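Local coordinates for putative fimbrium anchoring subunit Fim4B (Bacteroides ovatus, PDB 5CAG), which probably anchors fimbriae to the bacterial outer membrane, as a predicted lipoprotein of the FimB/Mfa2 family, at residues A[30-42]-A[48-60]. Sequence-based numbering, arbitrary orientation.
Sequences TDQLPEGVRVIFY and GRKVDKYLSVRGG. With SO4 (sulfate ion), chain D; SO4 (sulfate ion), chain C.
Arg-38 and Tyr-54 face each other as a non-hydrogen-bonded pair, and the aliphatic part of the arginine lies on the tyrosine: CG of Arg-38 sits 3.6 Å from the ring centroid of Tyr-54, a CH-pi contact over the face. The guanidinium plane is turned 18° from the ring, with the Tyr-54 hydroxyl over its centre; Ile-40 CD1 lies over the opposite face, toward the rim. Arg-38 holds CG opposite its backbone N and bends at chi2, which carries the guanidinium past the Tyr-54 ring to Asp-52. The salt bridge joins NH2 of Arg-38 to OD2 of Asp-52 at 2.7 Å; the N-H...O angle there is only 123°, a weak hydrogen bond, and the two planes stand 66° apart. A second weak bond runs from NE of Arg-38 to OD1 of Asp-52. OD2 of Asp-52 also meets NZ of Lys-50 at 3.6 Å, so one carboxylate probably offsets two positive charges. Glu-86 adds a second salt bridge to NH2 of Arg-38, and Tyr-74 bonds its NH1.

On the other face, Val-39 CG2 touches Leu-55 CD1 at 4.0 Å, while Phe-41 and Val-51 meet through their CB atoms; Met-62 packs against Val-39, Phe-41 and Leu-55. Beyond the strand pairing, Val-57 CG1 meets Leu-33 CD1 and its CG2 meets Pro-34 CD, 3.6 Å away. Leu-33 CD1 also lies over one face of the Arg-58 guanidinium, toward its NH1 side.

Backbone bonds pair Val-37 with Leu-55, Val-39 with Lys-53 and Phe-41 with Val-51 in both directions. Strands 36-42 and 51-56 thus form an antiparallel beta hairpin, extended on the far side of 36-43 by strand 67-75, consistent with the transthyretin clan of its sequence family.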
loop_
_atom_site.group_PDB
_atom_site.type_symbol
_atom_site.label_atom_id
_atom_site.label_comp_id
_atom_site.label_asym_id
_atom_site.label_seq_id
_atom_site.Cartn_x
_atom_site.Cartn_y
_atom_site.Cartn_z
ATOM N N THR A 30 9.446 4.605 -11.085
ATOM C CA THR A 30 9.773 3.181 -11.153
ATOM C C THR A 30 10.345 2.821 -12.515
ATOM O O THR A 30 9.966 3.413 -13.532
ATOM C CB THR A 30 8.533 2.303 -10.835
ATOM O OG1 THR A 30 8.886 0.928 -10.898
ATOM C CG2 THR A 30 7.342 2.558 -11.766
ATOM N N ASP A 31 11.240 1.825 -12.531
ATOM C CA ASP A 31 11.818 1.282 -13.772
ATOM C C ASP A 31 10.913 0.114 -14.270
ATOM O O ASP A 31 10.776 -0.107 -15.479
ATOM C CB ASP A 31 13.300 0.860 -13.598
ATOM C CG ASP A 31 13.718 0.278 -12.242
ATOM O OD1 ASP A 31 12.824 -0.205 -11.485
ATOM O OD2 ASP A 31 14.943 0.263 -11.953
ATOM N N GLN A 32 10.247 -0.573 -13.323
ATOM C CA GLN A 32 9.301 -1.647 -13.597
ATOM C C GLN A 32 7.899 -1.034 -13.753
ATOM O O GLN A 32 7.134 -0.946 -12.781
ATOM C CB GLN A 32 9.338 -2.703 -12.477
ATOM C CG GLN A 32 10.620 -3.538 -12.415
ATOM C CD GLN A 32 10.903 -4.048 -11.014
ATOM O OE1 GLN A 32 9.994 -4.422 -10.249
ATOM N NE2 GLN A 32 12.181 -4.085 -10.647
ATOM N N LEU A 33 7.593 -0.574 -14.976
ATOM C CA LEU A 33 6.333 0.073 -15.321
ATOM C C LEU A 33 5.116 -0.817 -15.169
ATOM O O LEU A 33 5.143 -1.945 -15.660
ATOM C CB LEU A 33 6.362 0.545 -16.771
ATOM C CG LEU A 33 7.185 1.742 -17.096
ATOM C CD1 LEU A 33 6.698 2.362 -18.349
ATOM C CD2 LEU A 33 7.106 2.760 -16.009
ATOM N N PRO A 34 3.984 -0.293 -14.633
ATOM C CA PRO A 34 2.759 -1.109 -14.565
ATOM C C PRO A 34 2.168 -1.413 -15.946
ATOM O O PRO A 34 2.579 -0.844 -16.961
ATOM C CB PRO A 34 1.793 -0.239 -13.755
ATOM C CG PRO A 34 2.608 0.808 -13.134
ATOM C CD PRO A 34 3.772 1.035 -14.022
ATOM N N GLU A 35 1.190 -2.323 -15.970
ATOM C CA GLU A 35 0.486 -2.756 -17.172
ATOM C C GLU A 35 -0.328 -1.582 -17.762
ATOM O O GLU A 35 -0.386 -1.416 -18.977
ATOM C CB GLU A 35 -0.417 -3.936 -16.793
ATOM C CG GLU A 35 -0.609 -4.976 -17.884
ATOM C CD GLU A 35 -2.013 -5.560 -17.942
ATOM O OE1 GLU A 35 -2.395 -6.283 -16.992
ATOM O OE2 GLU A 35 -2.738 -5.276 -18.927
ATOM N N GLY A 36 -0.880 -0.751 -16.875
ATOM C CA GLY A 36 -1.679 0.432 -17.182
ATOM C C GLY A 36 -2.258 1.036 -15.913
ATOM O O GLY A 36 -1.968 0.560 -14.804
ATOM N N VAL A 37 -3.088 2.091 -16.064
ATOM C CA VAL A 37 -3.703 2.787 -14.921
ATOM C C VAL A 37 -5.201 2.988 -15.098
ATOM O O VAL A 37 -5.691 2.990 -16.220
ATOM C CB VAL A 37 -3.045 4.157 -14.607
ATOM C CG1 VAL A 37 -1.544 4.024 -14.364
ATOM C CG2 VAL A 37 -3.343 5.194 -15.687
ATOM N N ARG A 38 -5.910 3.206 -13.985
ATOM C CA ARG A 38 -7.338 3.511 -13.966
ATOM C C ARG A 38 -7.488 4.942 -13.507
ATOM O O ARG A 38 -6.761 5.362 -12.596
ATOM C CB ARG A 38 -8.139 2.554 -13.074
ATOM C CG ARG A 38 -9.636 2.569 -13.405
ATOM C CD ARG A 38 -10.432 2.409 -12.141
ATOM N NE ARG A 38 -11.826 2.014 -12.356
ATOM C CZ ARG A 38 -12.553 1.376 -11.440
ATOM N NH1 ARG A 38 -12.013 1.032 -10.275
ATOM N NH2 ARG A 38 -13.813 1.049 -11.693
ATOM N N VAL A 39 -8.358 5.718 -14.181
ATOM C CA VAL A 39 -8.578 7.132 -13.892
ATOM C C VAL A 39 -10.044 7.336 -13.547
ATOM O O VAL A 39 -10.924 6.951 -14.331
ATOM C CB VAL A 39 -8.139 8.052 -15.060
ATOM C CG1 VAL A 39 -8.285 9.516 -14.681
ATOM C CG2 VAL A 39 -6.717 7.758 -15.537
ATOM N N ILE A 40 -10.327 7.901 -12.369
ATOM C CA ILE A 40 -11.728 8.134 -12.013
ATOM C C ILE A 40 -11.914 9.593 -11.680
ATOM O O ILE A 40 -11.152 10.155 -10.900
ATOM C CB ILE A 40 -12.308 7.229 -10.895
ATOM C CG1 ILE A 40 -11.960 5.762 -11.098
ATOM C CG2 ILE A 40 -13.819 7.401 -10.806
ATOM C CD1 ILE A 40 -12.026 4.979 -9.823
ATOM N N PHE A 41 -12.945 10.184 -12.263
ATOM C CA PHE A 41 -13.339 11.562 -12.069
ATOM C C PHE A 41 -14.641 11.608 -11.271
ATOM O O PHE A 41 -15.684 11.273 -11.819
ATOM C CB PHE A 41 -13.523 12.216 -13.441
ATOM C CG PHE A 41 -12.264 12.736 -14.084
ATOM C CD1 PHE A 41 -11.402 11.878 -14.753
ATOM C CD2 PHE A 41 -11.966 14.091 -14.066
ATOM C CE1 PHE A 41 -10.258 12.370 -15.381
ATOM C CE2 PHE A 41 -10.814 14.574 -14.678
ATOM C CZ PHE A 41 -9.981 13.713 -15.349
ATOM N N TYR A 42 -14.593 11.975 -9.986
ATOM C CA TYR A 42 -15.813 12.039 -9.191
ATOM C C TYR A 42 -16.366 13.466 -9.260
ATOM O O TYR A 42 -15.689 14.412 -8.848
ATOM C CB TYR A 42 -15.600 11.581 -7.739
ATOM C CG TYR A 42 -15.065 10.173 -7.600
ATOM C CD1 TYR A 42 -13.695 9.924 -7.587
ATOM C CD2 TYR A 42 -15.925 9.096 -7.431
ATOM C CE1 TYR A 42 -13.198 8.634 -7.440
ATOM C CE2 TYR A 42 -15.435 7.802 -7.276
ATOM C CZ TYR A 42 -14.071 7.576 -7.280
ATOM O OH TYR A 42 -13.577 6.301 -7.155
ATOM N N GLY A 48 -23.536 11.771 -8.875
ATOM C CA GLY A 48 -22.773 10.534 -9.076
ATOM C C GLY A 48 -22.397 10.141 -10.497
ATOM O O GLY A 48 -22.260 8.942 -10.789
ATOM N N ARG A 49 -22.205 11.152 -11.394
ATOM C CA ARG A 49 -21.804 10.998 -12.811
ATOM C C ARG A 49 -20.230 10.808 -12.920
ATOM O O ARG A 49 -19.498 11.665 -13.461
ATOM C CB ARG A 49 -22.338 12.172 -13.700
ATOM C CG ARG A 49 -22.259 13.586 -13.092
ATOM C CD ARG A 49 -21.913 14.661 -14.111
ATOM N NE ARG A 49 -21.760 15.993 -13.508
ATOM C CZ ARG A 49 -20.675 16.756 -13.633
ATOM N NH1 ARG A 49 -19.634 16.327 -14.329
ATOM N NH2 ARG A 49 -20.629 17.956 -13.068
ATOM N N LYS A 50 -19.740 9.665 -12.374
ATOM C CA LYS A 50 -18.322 9.347 -12.357
ATOM C C LYS A 50 -17.837 8.875 -13.734
ATOM O O LYS A 50 -18.387 7.936 -14.313
ATOM C CB LYS A 50 -17.953 8.346 -11.234
ATOM C CG LYS A 50 -18.422 6.902 -11.370
ATOM C CD LYS A 50 -17.362 5.952 -10.792
ATOM C CE LYS A 50 -17.601 4.496 -11.120
ATOM N NZ LYS A 50 -16.652 3.612 -10.404
ATOM N N VAL A 51 -16.829 9.583 -14.265
ATOM C CA VAL A 51 -16.170 9.302 -15.539
ATOM C C VAL A 51 -14.958 8.459 -15.186
ATOM O O VAL A 51 -14.066 8.891 -14.452
ATOM C CB VAL A 51 -15.837 10.585 -16.337
ATOM C CG1 VAL A 51 -15.192 10.263 -17.685
ATOM C CG2 VAL A 51 -17.088 11.444 -16.523
ATOM N N ASP A 52 -14.985 7.219 -15.657
ATOM C CA ASP A 52 -14.028 6.160 -15.373
ATOM C C ASP A 52 -13.388 5.671 -16.657
ATOM O O ASP A 52 -14.101 5.469 -17.639
ATOM C CB ASP A 52 -14.843 5.036 -14.710
ATOM C CG ASP A 52 -14.128 3.771 -14.303
ATOM O OD1 ASP A 52 -13.340 3.240 -15.120
ATOM O OD2 ASP A 52 -14.460 3.231 -13.233
ATOM N N LYS A 53 -12.065 5.457 -16.656
ATOM C CA LYS A 53 -11.364 4.923 -17.827
ATOM C C LYS A 53 -10.037 4.246 -17.466
ATOM O O LYS A 53 -9.326 4.706 -16.579
ATOM C CB LYS A 53 -11.102 6.000 -18.899
ATOM C CG LYS A 53 -11.048 5.404 -20.311
ATOM C CD LYS A 53 -10.480 6.330 -21.380
ATOM C CE LYS A 53 -10.219 5.556 -22.653
ATOM N NZ LYS A 53 -9.760 6.426 -23.766
ATOM N N TYR A 54 -9.723 3.136 -18.160
ATOM C CA TYR A 54 -8.458 2.416 -18.054
ATOM C C TYR A 54 -7.614 2.939 -19.202
ATOM O O TYR A 54 -8.130 3.101 -20.321
ATOM C CB TYR A 54 -8.655 0.891 -18.096
ATOM C CG TYR A 54 -9.347 0.320 -16.875
ATOM C CD1 TYR A 54 -10.732 0.285 -16.787
ATOM C CD2 TYR A 54 -8.616 -0.198 -15.815
ATOM C CE1 TYR A 54 -11.374 -0.231 -15.663
ATOM C CE2 TYR A 54 -9.247 -0.732 -14.691
ATOM C CZ TYR A 54 -10.628 -0.739 -14.616
ATOM O OH TYR A 54 -11.260 -1.258 -13.513
ATOM N N LEU A 55 -6.356 3.302 -18.900
ATOM C CA LEU A 55 -5.419 3.933 -19.829
ATOM C C LEU A 55 -4.089 3.234 -19.926
ATOM O O LEU A 55 -3.709 2.495 -19.012
ATOM C CB LEU A 55 -5.143 5.363 -19.351
ATOM C CG LEU A 55 -6.092 6.452 -19.774
ATOM C CD1 LEU A 55 -5.529 7.785 -19.376
ATOM C CD2 LEU A 55 -6.330 6.432 -21.284
ATOM N N SER A 56 -3.334 3.550 -21.005
ATOM C CA SER A 56 -1.969 3.066 -21.240
ATOM C C SER A 56 -1.072 3.567 -20.115
ATOM O O SER A 56 -1.365 4.621 -19.533
ATOM C CB SER A 56 -1.458 3.567 -22.593
ATOM O OG SER A 56 -0.062 3.372 -22.787
ATOM N N VAL A 57 0.030 2.865 -19.823
ATOM C CA VAL A 57 0.916 3.328 -18.760
ATOM C C VAL A 57 1.388 4.791 -19.025
ATOM O O VAL A 57 1.636 5.522 -18.068
ATOM C CB VAL A 57 2.086 2.357 -18.549
ATOM C CG1 VAL A 57 3.186 2.572 -19.579
ATOM C CG2 VAL A 57 2.628 2.455 -17.141
ATOM N N ARG A 58 1.420 5.229 -20.300
ATOM C CA ARG A 58 1.853 6.575 -20.715
ATOM C C ARG A 58 0.699 7.598 -20.703
ATOM O O ARG A 58 0.916 8.786 -20.937
ATOM C CB ARG A 58 2.481 6.530 -22.128
ATOM C CG ARG A 58 3.488 5.394 -22.398
ATOM C CD ARG A 58 4.878 5.622 -21.804
ATOM N NE ARG A 58 5.827 4.595 -22.256
ATOM C CZ ARG A 58 7.018 4.367 -21.708
ATOM N NH1 ARG A 58 7.429 5.085 -20.667
ATOM N NH2 ARG A 58 7.803 3.411 -22.187
ATOM N N GLY A 59 -0.507 7.128 -20.432
ATOM C CA GLY A 59 -1.705 7.960 -20.408
ATOM C C GLY A 59 -2.494 7.835 -21.692
ATOM O O GLY A 59 -2.389 6.821 -22.389
ATOM N N GLY A 60 -3.280 8.862 -21.997
ATOM C CA GLY A 60 -4.082 8.917 -23.213
ATOM C C GLY A 60 -5.252 9.878 -23.180
ATOM O O GLY A 60 -5.463 10.582 -22.188
HETATM S S SO4 D . 10.376 -0.170 -8.026
HETATM O O1 SO4 D . 9.861 -1.544 -8.102
HETATM O O2 SO4 D . 10.974 0.216 -9.299
HETATM O O3 SO4 D . 9.277 0.743 -7.689
HETATM O O4 SO4 D . 11.410 -0.089 -6.998
HETATM S S SO4 C . -13.757 7.885 -24.064
HETATM O O1 SO4 C . -15.078 7.772 -24.691
HETATM O O2 SO4 C . -13.077 6.587 -24.150
HETATM O O3 SO4 C . -12.952 8.879 -24.779
HETATM O O4 SO4 C . -13.930 8.293 -22.654
#